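Local coordinates for carbohydrate-binding protein (Flavonifractor plautii, PDB 6N1B) that probably removes the acetyl group from N-acetylgalactosamine of the blood group A antigen, and binds the blood group B trisaccharide, at residues 116-121 and 134-139; 299-304 and 319-324; 34-39 and 389-394. All coordinates share one frame; numbering follows the deposited sequence. Where two conformers were deposited one is given.

All three contacts lie mostly among buried residues, in a fold of four-stranded antiparallel sheets consistent with a beta-propeller, but they join different elements. Interaction 1 holds a beta hairpin beside the glycan and a calcium ion, and is the most polar, with four backbone bonds and several ordered waters. Interaction 2, about 24 Å away between centres, ties a loop to strand 300-306 through a beta bulge and leucine packing, with prolines on its partly exposed side. Interaction 3 spans nearly the whole modelled chain, joining the segment after strand 30-31 to strand 385-395 by one direct backbone bond, bridging waters and a CH-pi contact; interactions 1 and 2 are nested inside the loop it closes.

Interaction 1: residues 116-121 and 134-139; sequences YHNCDA and AYWNWA. With CA (calcium ion), chain C; GLA (alpha-D-galactopyranose), chain B.
Asn-118 ND2 and Trp-136 NE1 are two donors only 3.2 Å apart, and they do not bond to each other: both give a hydrogen bond to water 2, which lies in the plane of the indole at its edge. The Asn-118 amide stands almost upright to that ring, its plane turned 89° from it, and its ND2 also meets the edge of Trp-138, 3.3 Å from CD1. Weakly, Asn-118 OD1 is held by Asn-85. Next along this face Tyr-116 and Trp-138 run side by side, their planes nearly parallel (8°) but at different heights, rim against rim, CD1 of Tyr-116 being 3.5 Å from CZ2 of Trp-138.

Beneath these side chains the hairpin of strands 116-126 and 131-140 is joined by antiparallel backbone bonds, His-117 with Ala-139 and Cys-119 with Asn-137. On the other face, where these four residues point, lies the glycan site. His-117 CG sits between the backbone N and the carbonyl carbon (chi1 80°), which turns NE2 to the galactose, 2.7 Å from GLA O3 in a nearly straight bond of undecided direction; ND1 is held by Asp-141. Asn-137 ND2 reaches Met-204 O. Asp-120, at positive phi, places OD1 on calcium at 2.0 Å, and Ser-206 N grips OD2. Four waters and His-272 complete the metal's shell. Strand pairing thus sets a sugar-binding histidine and a metal-binding aspartate in fixed relation; no galactose atom is among the metal's ligands, and three of its waters lie on the side of the sugar.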
loop_
_atom_site.group_PDB
_atom_site.type_symbol
_atom_site.label_atom_id
_atom_site.label_comp_id
_atom_site.label_asym_id
_atom_site.label_seq_id
_atom_site.Cartn_x
_atom_site.Cartn_y
_atom_site.Cartn_z
ATOM N N TYR A 116 1.883 -20.807 0.334
ATOM C CA TYR A 116 2.009 -19.581 1.106
ATOM C C TYR A 116 2.246 -18.391 0.193
ATOM O O TYR A 116 2.829 -18.592 -0.891
ATOM C CB TYR A 116 3.214 -19.614 2.038
ATOM C CG TYR A 116 3.190 -20.824 2.925
ATOM C CD1 TYR A 116 2.524 -20.828 4.173
ATOM C CD2 TYR A 116 3.892 -21.952 2.576
ATOM C CE1 TYR A 116 2.451 -21.949 5.005
ATOM C CE2 TYR A 116 3.828 -23.117 3.397
ATOM C CZ TYR A 116 3.075 -23.126 4.583
ATOM O OH TYR A 116 2.972 -24.228 5.421
ATOM N N HIS A 117 1.806 -17.210 0.589
ATOM C CA HIS A 117 2.264 -16.043 -0.164
ATOM C C HIS A 117 2.279 -14.829 0.738
ATOM O O HIS A 117 1.512 -14.719 1.709
ATOM C CB HIS A 117 1.393 -15.755 -1.453
ATOM C CG HIS A 117 0.094 -15.033 -1.141
ATOM N ND1 HIS A 117 -0.993 -15.649 -0.547
ATOM C CD2 HIS A 117 -0.311 -13.754 -1.416
ATOM C CE1 HIS A 117 -1.980 -14.760 -0.460
ATOM N NE2 HIS A 117 -1.589 -13.595 -0.963
ATOM N N ASN A 118 3.103 -13.877 0.342
ATOM C CA ASN A 118 3.171 -12.549 0.978
ATOM C C ASN A 118 2.375 -11.566 0.127
ATOM O O ASN A 118 2.056 -11.817 -1.039
ATOM C CB ASN A 118 4.619 -12.101 1.091
ATOM C CG ASN A 118 5.452 -13.023 1.951
ATOM O OD1 ASN A 118 6.585 -13.517 1.467
ATOM N ND2 ASN A 118 5.029 -13.282 3.116
ATOM N N CYS A 119 2.046 -10.425 0.716
ATOM C CA CYS A 119 1.280 -9.374 0.012
ATOM C C CYS A 119 1.194 -8.116 0.854
ATOM O O CYS A 119 1.560 -8.105 2.044
ATOM C CB CYS A 119 -0.182 -9.845 -0.344
ATOM S SG CYS A 119 -1.147 -10.228 1.148
ATOM N N ASP A 120 0.757 -7.050 0.209
ATOM C CA ASP A 120 0.172 -5.933 0.974
ATOM C C ASP A 120 1.163 -5.215 1.863
ATOM O O ASP A 120 0.908 -5.049 3.122
ATOM C CB ASP A 120 -1.027 -6.404 1.817
ATOM C CG ASP A 120 -2.224 -6.877 1.005
ATOM O OD1 ASP A 120 -2.120 -6.913 -0.228
ATOM O OD2 ASP A 120 -3.159 -7.400 1.637
ATOM N N ALA A 121 2.256 -4.705 1.347
ATOM C CA ALA A 121 3.215 -3.985 2.154
ATOM C C ALA A 121 2.748 -2.550 2.443
ATOM O O ALA A 121 2.185 -1.855 1.625
ATOM C CB ALA A 121 4.560 -3.983 1.534
ATOM N N ALA A 134 8.648 -1.604 7.964
ATOM C CA ALA A 134 7.979 -2.114 6.798
ATOM C C ALA A 134 7.103 -3.357 7.222
ATOM O O ALA A 134 7.656 -4.374 7.698
ATOM C CB ALA A 134 9.003 -2.572 5.747
ATOM N N TYR A 135 5.795 -3.202 7.058
ATOM C CA TYR A 135 4.818 -4.247 7.388
ATOM C C TYR A 135 4.375 -4.957 6.126
ATOM O O TYR A 135 4.348 -4.352 5.036
ATOM C CB TYR A 135 3.592 -3.584 8.028
ATOM C CG TYR A 135 3.865 -2.910 9.369
ATOM C CD1 TYR A 135 4.265 -1.585 9.436
ATOM C CD2 TYR A 135 3.628 -3.559 10.564
ATOM C CE1 TYR A 135 4.470 -0.986 10.656
ATOM C CE2 TYR A 135 3.818 -2.970 11.799
ATOM C CZ TYR A 135 4.193 -1.634 11.822
ATOM O OH TYR A 135 4.395 -0.986 13.018
ATOM N N TRP A 136 3.929 -6.188 6.261
ATOM C CA TRP A 136 3.249 -6.882 5.137
ATOM C C TRP A 136 2.387 -7.996 5.736
ATOM O O TRP A 136 2.408 -8.258 6.932
ATOM C CB TRP A 136 4.229 -7.420 4.094
ATOM C CG TRP A 136 5.038 -8.587 4.560
ATOM C CD1 TRP A 136 4.755 -9.923 4.338
ATOM C CD2 TRP A 136 6.239 -8.572 5.327
ATOM N NE1 TRP A 136 5.668 -10.742 4.954
ATOM C CE2 TRP A 136 6.612 -9.922 5.535
ATOM C CE3 TRP A 136 7.028 -7.581 5.893
ATOM C CZ2 TRP A 136 7.691 -10.272 6.279
ATOM C CZ3 TRP A 136 8.151 -7.957 6.623
ATOM C CH2 TRP A 136 8.495 -9.276 6.804
ATOM N N ASN A 137 1.630 -8.644 4.844
ATOM C CA ASN A 137 0.738 -9.756 5.205
ATOM C C ASN A 137 1.273 -11.038 4.648
ATOM O O ASN A 137 1.607 -11.083 3.452
ATOM C CB ASN A 137 -0.661 -9.427 4.709
ATOM C CG ASN A 137 -1.674 -10.414 5.148
ATOM O OD1 ASN A 137 -1.573 -11.590 4.726
ATOM N ND2 ASN A 137 -2.683 -10.010 5.941
ATOM N N TRP A 138 1.387 -12.041 5.448
ATOM C CA TRP A 138 1.770 -13.362 5.080
ATOM C C TRP A 138 0.590 -14.315 5.273
ATOM O O TRP A 138 -0.020 -14.294 6.370
ATOM C CB TRP A 138 2.957 -13.914 5.907
ATOM C CG TRP A 138 3.271 -15.369 5.821
ATOM C CD1 TRP A 138 4.096 -15.956 4.852
ATOM C CD2 TRP A 138 2.808 -16.422 6.673
ATOM N NE1 TRP A 138 4.188 -17.303 5.115
ATOM C CE2 TRP A 138 3.427 -17.612 6.230
ATOM C CE3 TRP A 138 2.041 -16.454 7.824
ATOM C CZ2 TRP A 138 3.297 -18.794 6.901
ATOM C CZ3 TRP A 138 1.838 -17.663 8.489
ATOM C CH2 TRP A 138 2.442 -18.835 8.013
ATOM N N ALA A 139 0.286 -15.176 4.300
ATOM C CA ALA A 139 -0.853 -16.105 4.457
ATOM C C ALA A 139 -0.397 -17.529 4.151
ATOM O O ALA A 139 0.342 -17.768 3.178
ATOM C CB ALA A 139 -1.945 -15.737 3.468
HETATM CA CA CA C . -3.301 -7.527 -1.671
HETATM C C1 GLA B . -6.027 -11.745 -3.813
HETATM C C2 GLA B . -4.879 -11.020 -3.035
HETATM C C3 GLA B . -4.207 -12.016 -2.075
HETATM C C4 GLA B . -5.250 -12.711 -1.126
HETATM C C5 GLA B . -6.452 -13.257 -1.958
HETATM C C6 GLA B . -7.606 -13.611 -1.111
HETATM O O2 GLA B . -3.913 -10.571 -4.058
HETATM O O3 GLA B . -2.973 -11.314 -1.269
HETATM O O4 GLA B . -5.636 -11.731 -0.237
HETATM O O5 GLA B . -7.035 -12.199 -2.838
HETATM O O6 GLA B . -8.730 -14.226 -1.877
HETATM O O HOH W 1 -0.784 -12.843 2.053
HETATM O O HOH W 2 6.567 -13.570 5.314
HETATM O O HOH W 3 -4.113 -8.400 -3.278
HETATM O O HOH W 4 -2.097 -6.185 -2.849
HETATM O O HOH W 5 -2.108 -9.154 -2.400
HETATM O O HOH W 6 -4.335 -8.845 -0.336
#

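Interaction 2: residues 299-304 and 319-324; sequences SVLHLT and PLLSPG
Leu-301 faces both Leu-320 and Leu-321 of the adjoining loop, a classic beta bulge by which the loop 319-324 is attached to strand 300-306 in one of the four-stranded antiparallel sheets. The carbonyl O of Leu-301 takes two N-H groups, a short bond from Leu-320 N at 2.7 Å, whose donor is tilted 32° from the carbonyl plane, and a weak one from Leu-321 N at 3.4 Å. The return bond, Leu-301 N to Leu-321 O, is nearly straight and lies in the carbonyl plane.

Packing is tight on the leucine side. Leu-301 and Leu-321 lie alongside each other and point the same way, both resting on Ile-334, with CD1 of Leu-301 3.8 Å from CB of Leu-321. Leu-303 CD1 touches Leu-320 CD2 more loosely, and Met-399 of helix 396-404 meets both residues.

The other side is thinner and partly exposed. There Val-300 touches two prolines, its CG1 being 4.0 Å from Pro-323 CD and its CB 4.2 Å from Pro-319 CB. Two residues on, the ring of His-302, itself buried, receives a CH-pi contact: Pro-319 CA stands over one face, offset toward the rim, 3.8 Å from the ring centroid.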
loop_
_atom_site.group_PDB
_atom_site.type_symbol
_atom_site.label_atom_id
_atom_site.label_comp_id
_atom_site.label_asym_id
_atom_site.label_seq_id
_atom_site.Cartn_x
_atom_site.Cartn_y
_atom_site.Cartn_z
ATOM N N SER A 299 -12.511 -2.469 -9.805
ATOM C CA SER A 299 -12.472 -1.505 -8.700
ATOM C C SER A 299 -11.964 -0.155 -9.065
ATOM O O SER A 299 -11.174 0.008 -10.012
ATOM C CB SER A 299 -11.600 -2.114 -7.599
ATOM O OG SER A 299 -10.255 -2.456 -8.031
ATOM N N VAL A 300 -12.424 0.799 -8.272
ATOM C CA VAL A 300 -12.099 2.178 -8.391
ATOM C C VAL A 300 -11.487 2.659 -7.044
ATOM O O VAL A 300 -11.476 1.894 -6.056
ATOM C CB VAL A 300 -13.311 3.047 -8.682
ATOM C CG1 VAL A 300 -13.892 2.716 -10.045
ATOM C CG2 VAL A 300 -14.418 2.894 -7.635
ATOM N N LEU A 301 -10.947 3.883 -7.029
ATOM C CA LEU A 301 -10.581 4.486 -5.750
ATOM C C LEU A 301 -11.692 5.495 -5.398
ATOM O O LEU A 301 -12.204 6.225 -6.216
ATOM C CB LEU A 301 -9.277 5.290 -5.843
ATOM C CG LEU A 301 -8.063 4.509 -6.265
ATOM C CD1 LEU A 301 -6.826 5.364 -6.315
ATOM C CD2 LEU A 301 -7.836 3.234 -5.467
ATOM N N HIS A 302 -11.947 5.545 -4.061
ATOM C CA HIS A 302 -12.728 6.595 -3.426
ATOM C C HIS A 302 -11.884 7.280 -2.286
ATOM O O HIS A 302 -11.021 6.593 -1.766
ATOM C CB HIS A 302 -14.119 6.145 -2.951
ATOM C CG HIS A 302 -15.139 6.050 -4.044
ATOM N ND1 HIS A 302 -16.103 7.068 -4.207
ATOM C CD2 HIS A 302 -15.394 5.136 -4.988
ATOM C CE1 HIS A 302 -16.851 6.756 -5.259
ATOM N NE2 HIS A 302 -16.445 5.607 -5.747
ATOM N N LEU A 303 -12.272 8.489 -1.969
ATOM C CA LEU A 303 -11.654 9.220 -0.879
ATOM C C LEU A 303 -12.604 9.233 0.331
ATOM O O LEU A 303 -13.790 9.518 0.142
ATOM C CB LEU A 303 -11.323 10.645 -1.325
ATOM C CG LEU A 303 -10.397 11.466 -0.426
ATOM C CD1 LEU A 303 -9.027 10.874 -0.533
ATOM C CD2 LEU A 303 -10.480 12.910 -0.800
ATOM N N THR A 304 -12.040 9.051 1.527
ATOM C CA THR A 304 -12.861 9.088 2.732
ATOM C C THR A 304 -12.003 9.766 3.808
ATOM O O THR A 304 -10.773 9.598 3.818
ATOM C CB THR A 304 -13.369 7.702 3.093
ATOM O OG1 THR A 304 -14.253 7.852 4.226
ATOM C CG2 THR A 304 -12.324 6.659 3.325
ATOM N N PRO A 319 -15.953 8.685 -8.019
ATOM C CA PRO A 319 -14.633 8.052 -7.810
ATOM C C PRO A 319 -13.520 9.056 -7.876
ATOM O O PRO A 319 -13.557 10.035 -8.622
ATOM C CB PRO A 319 -14.510 7.026 -8.938
ATOM C CG PRO A 319 -15.460 7.548 -9.963
ATOM C CD PRO A 319 -16.528 8.289 -9.278
ATOM N N LEU A 320 -12.517 8.819 -7.043
ATOM C CA LEU A 320 -11.274 9.524 -7.126
ATOM C C LEU A 320 -10.454 9.065 -8.337
ATOM O O LEU A 320 -9.722 9.937 -8.918
ATOM C CB LEU A 320 -10.455 9.254 -5.809
ATOM C CG LEU A 320 -9.091 9.823 -5.662
ATOM C CD1 LEU A 320 -9.175 11.362 -5.643
ATOM C CD2 LEU A 320 -8.389 9.300 -4.422
ATOM N N LEU A 321 -10.490 7.835 -8.738
ATOM C CA LEU A 321 -9.682 7.363 -9.855
ATOM C C LEU A 321 -10.419 6.143 -10.387
ATOM O O LEU A 321 -10.835 5.269 -9.602
ATOM C CB LEU A 321 -8.260 7.033 -9.457
ATOM C CG LEU A 321 -7.193 7.005 -10.553
ATOM C CD1 LEU A 321 -7.026 8.407 -11.103
ATOM C CD2 LEU A 321 -5.918 6.435 -10.065
ATOM N N SER A 322 -10.457 6.000 -11.745
ATOM C CA SER A 322 -11.124 4.916 -12.373
ATOM C C SER A 322 -10.206 4.231 -13.400
ATOM O O SER A 322 -9.273 4.907 -13.879
ATOM C CB SER A 322 -12.377 5.449 -13.079
ATOM O OG SER A 322 -13.306 6.051 -12.192
ATOM N N PRO A 323 -10.525 3.026 -13.819
ATOM C CA PRO A 323 -9.748 2.384 -14.901
ATOM C C PRO A 323 -9.722 3.260 -16.141
ATOM O O PRO A 323 -10.685 3.982 -16.463
ATOM C CB PRO A 323 -10.477 1.049 -15.129
ATOM C CG PRO A 323 -11.201 0.796 -13.886
ATOM C CD PRO A 323 -11.551 2.101 -13.253
ATOM N N GLY A 324 -8.593 3.155 -16.845
ATOM C CA GLY A 324 -8.448 3.847 -18.129
ATOM C C GLY A 324 -9.276 3.203 -19.229
ATOM O O GLY A 324 -9.905 2.131 -19.074
#

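Interaction 3: residues 34-39 and 389-394; sequences GYQDFP and IGYAEN
Phe-38 carries Ile-389 CD1 squarely over the centre of one ring face, a CH-pi contact with the methyl 4.0 Å from the centroid, while Gln-36 O lies in plane at the ring edge. The two side chains cross at about a right angle. With CG1 of Ile-389 anti to the carbonyl carbon (chi1 -65°), its CD1 methyl is carried over the ring, while the other branch, CG2, comes 3.6 Å from Phe-38 CE1. Trp-97 stacks on Phe-38 as well, and Tyr-73 meets it edge-to-face. At the edge of Tyr-391, in plane, lies Glu-393 OE1, which accepts a 2.6 Å bond from Tyr-391 OH through its anti lone pair. The amide plane of the extended Gln-36 is nearly parallel (10°) to that of the Tyr-391 ring, though the side chains cross obliquely; NE2 is 3.5 Å from Tyr-391 CB, while OE1 accepts a hydrogen bond from Trp-97 NE1.

One direct backbone bond joins the segments, Gln-36 N to Ile-389 O at 2.9 Å, in the carbonyl plane. Water extends the pairing: water 7 links Gly-34 O with Tyr-391 N, and water 8 links Gln-36 O with Ile-389 N. As strand 30-31 already borders strand 385-395, the N-terminal chain follows that edge onward with one direct bond flanked by two water bridges, in keeping with the ring closure of a propeller by both chain ends.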
loop_
_atom_site.group_PDB
_atom_site.type_symbol
_atom_site.label_atom_id
_atom_site.label_comp_id
_atom_site.label_asym_id
_atom_site.label_seq_id
_atom_site.Cartn_x
_atom_site.Cartn_y
_atom_site.Cartn_z
ATOM N N GLY A 34 2.047 7.042 -19.120
ATOM C CA GLY A 34 2.901 5.863 -18.866
ATOM C C GLY A 34 2.775 5.419 -17.381
ATOM O O GLY A 34 1.688 5.602 -16.794
ATOM N N TYR A 35 3.845 4.857 -16.882
ATOM C CA TYR A 35 3.867 4.386 -15.518
ATOM C C TYR A 35 5.273 4.489 -14.969
ATOM O O TYR A 35 6.119 5.113 -15.660
ATOM C CB TYR A 35 3.171 3.035 -15.341
ATOM C CG TYR A 35 3.783 1.958 -16.202
ATOM C CD1 TYR A 35 5.019 1.358 -15.898
ATOM C CD2 TYR A 35 3.141 1.530 -17.369
ATOM C CE1 TYR A 35 5.563 0.335 -16.726
ATOM C CE2 TYR A 35 3.718 0.528 -18.200
ATOM C CZ TYR A 35 4.901 -0.074 -17.865
ATOM O OH TYR A 35 5.481 -1.032 -18.648
ATOM N N GLN A 36 5.547 4.009 -13.738
ATOM C CA GLN A 36 6.866 4.178 -13.148
ATOM C C GLN A 36 7.546 2.868 -13.153
ATOM O O GLN A 36 6.978 1.792 -12.990
ATOM C CB GLN A 36 6.766 4.768 -11.727
ATOM C CG GLN A 36 6.298 6.202 -11.758
ATOM C CD GLN A 36 6.325 6.902 -10.431
ATOM O OE1 GLN A 36 6.546 6.300 -9.392
ATOM N NE2 GLN A 36 6.011 8.208 -10.453
ATOM N N ASP A 37 8.887 2.893 -13.378
ATOM C CA ASP A 37 9.668 1.646 -13.409
ATOM C C ASP A 37 10.063 1.191 -12.026
ATOM O O ASP A 37 10.857 1.807 -11.373
ATOM C CB ASP A 37 10.881 1.795 -14.310
ATOM C CG ASP A 37 10.484 1.898 -15.713
ATOM O OD1 ASP A 37 9.761 1.033 -16.296
ATOM O OD2 ASP A 37 10.861 2.918 -16.314
ATOM N N PHE A 38 9.538 0.098 -11.581
ATOM C CA PHE A 38 9.946 -0.579 -10.374
ATOM C C PHE A 38 10.593 -1.910 -10.735
ATOM O O PHE A 38 10.001 -2.638 -11.550
ATOM C CB PHE A 38 8.787 -0.841 -9.421
ATOM C CG PHE A 38 8.199 0.367 -8.718
ATOM C CD1 PHE A 38 7.468 1.393 -9.324
ATOM C CD2 PHE A 38 8.443 0.514 -7.354
ATOM C CE1 PHE A 38 6.997 2.484 -8.610
ATOM C CE2 PHE A 38 7.978 1.596 -6.674
ATOM C CZ PHE A 38 7.283 2.558 -7.296
ATOM N N PRO A 39 11.728 -2.252 -10.176
ATOM C CA PRO A 39 12.376 -3.518 -10.499
ATOM C C PRO A 39 11.715 -4.660 -9.768
ATOM O O PRO A 39 11.337 -4.541 -8.597
ATOM C CB PRO A 39 13.799 -3.259 -10.092
ATOM C CG PRO A 39 13.673 -2.343 -8.936
ATOM C CD PRO A 39 12.509 -1.460 -9.214
ATOM N N ILE A 389 2.655 -0.120 -11.573
ATOM C CA ILE A 389 2.475 1.044 -10.693
ATOM C C ILE A 389 2.754 2.295 -11.476
ATOM O O ILE A 389 3.824 2.415 -12.121
ATOM C CB ILE A 389 3.476 0.986 -9.485
ATOM C CG1 ILE A 389 3.155 -0.212 -8.593
ATOM C CG2 ILE A 389 3.434 2.276 -8.698
ATOM C CD1 ILE A 389 4.318 -0.574 -7.627
ATOM N N GLY A 390 1.807 3.233 -11.405
ATOM C CA GLY A 390 1.913 4.556 -11.999
ATOM C C GLY A 390 1.643 5.686 -11.019
ATOM O O GLY A 390 1.776 5.455 -9.814
ATOM N N TYR A 391 1.248 6.857 -11.532
ATOM C CA TYR A 391 1.177 8.023 -10.733
ATOM C C TYR A 391 0.119 8.948 -11.236
ATOM O O TYR A 391 -0.122 9.089 -12.459
ATOM C CB TYR A 391 2.550 8.743 -10.756
ATOM C CG TYR A 391 2.644 9.999 -9.899
ATOM C CD1 TYR A 391 2.798 9.949 -8.527
ATOM C CD2 TYR A 391 2.530 11.249 -10.496
ATOM C CE1 TYR A 391 2.804 11.094 -7.751
ATOM C CE2 TYR A 391 2.579 12.430 -9.693
ATOM C CZ TYR A 391 2.745 12.306 -8.323
ATOM O OH TYR A 391 2.769 13.501 -7.555
ATOM N N ALA A 392 -0.580 9.641 -10.298
ATOM C CA ALA A 392 -1.547 10.673 -10.598
ATOM C C ALA A 392 -1.446 11.776 -9.562
ATOM O O ALA A 392 -0.989 11.544 -8.455
ATOM C CB ALA A 392 -2.912 10.021 -10.609
ATOM N N GLU A 393 -1.968 12.960 -9.916
ATOM C CA GLU A 393 -1.777 14.086 -9.027
ATOM C C GLU A 393 -2.840 15.124 -9.270
ATOM O O GLU A 393 -3.325 15.254 -10.442
ATOM C CB GLU A 393 -0.406 14.757 -9.359
ATOM C CG GLU A 393 0.070 15.840 -8.353
ATOM C CD GLU A 393 1.408 16.453 -8.873
ATOM O OE1 GLU A 393 2.436 15.723 -8.767
ATOM O OE2 GLU A 393 1.330 17.603 -9.320
ATOM N N ASN A 394 -3.169 15.944 -8.274
ATOM C CA ASN A 394 -3.971 17.149 -8.538
ATOM C C ASN A 394 -3.796 18.063 -7.308
ATOM O O ASN A 394 -3.432 17.574 -6.205
ATOM C CB ASN A 394 -5.480 16.823 -8.742
ATOM C CG ASN A 394 -6.224 17.866 -9.541
ATOM O OD1 ASN A 394 -5.629 18.925 -9.931
ATOM N ND2 ASN A 394 -7.462 17.577 -9.848
HETATM O O HOH W 7 1.122 6.940 -14.512
HETATM O O HOH W 8 5.224 -0.361 -12.712
#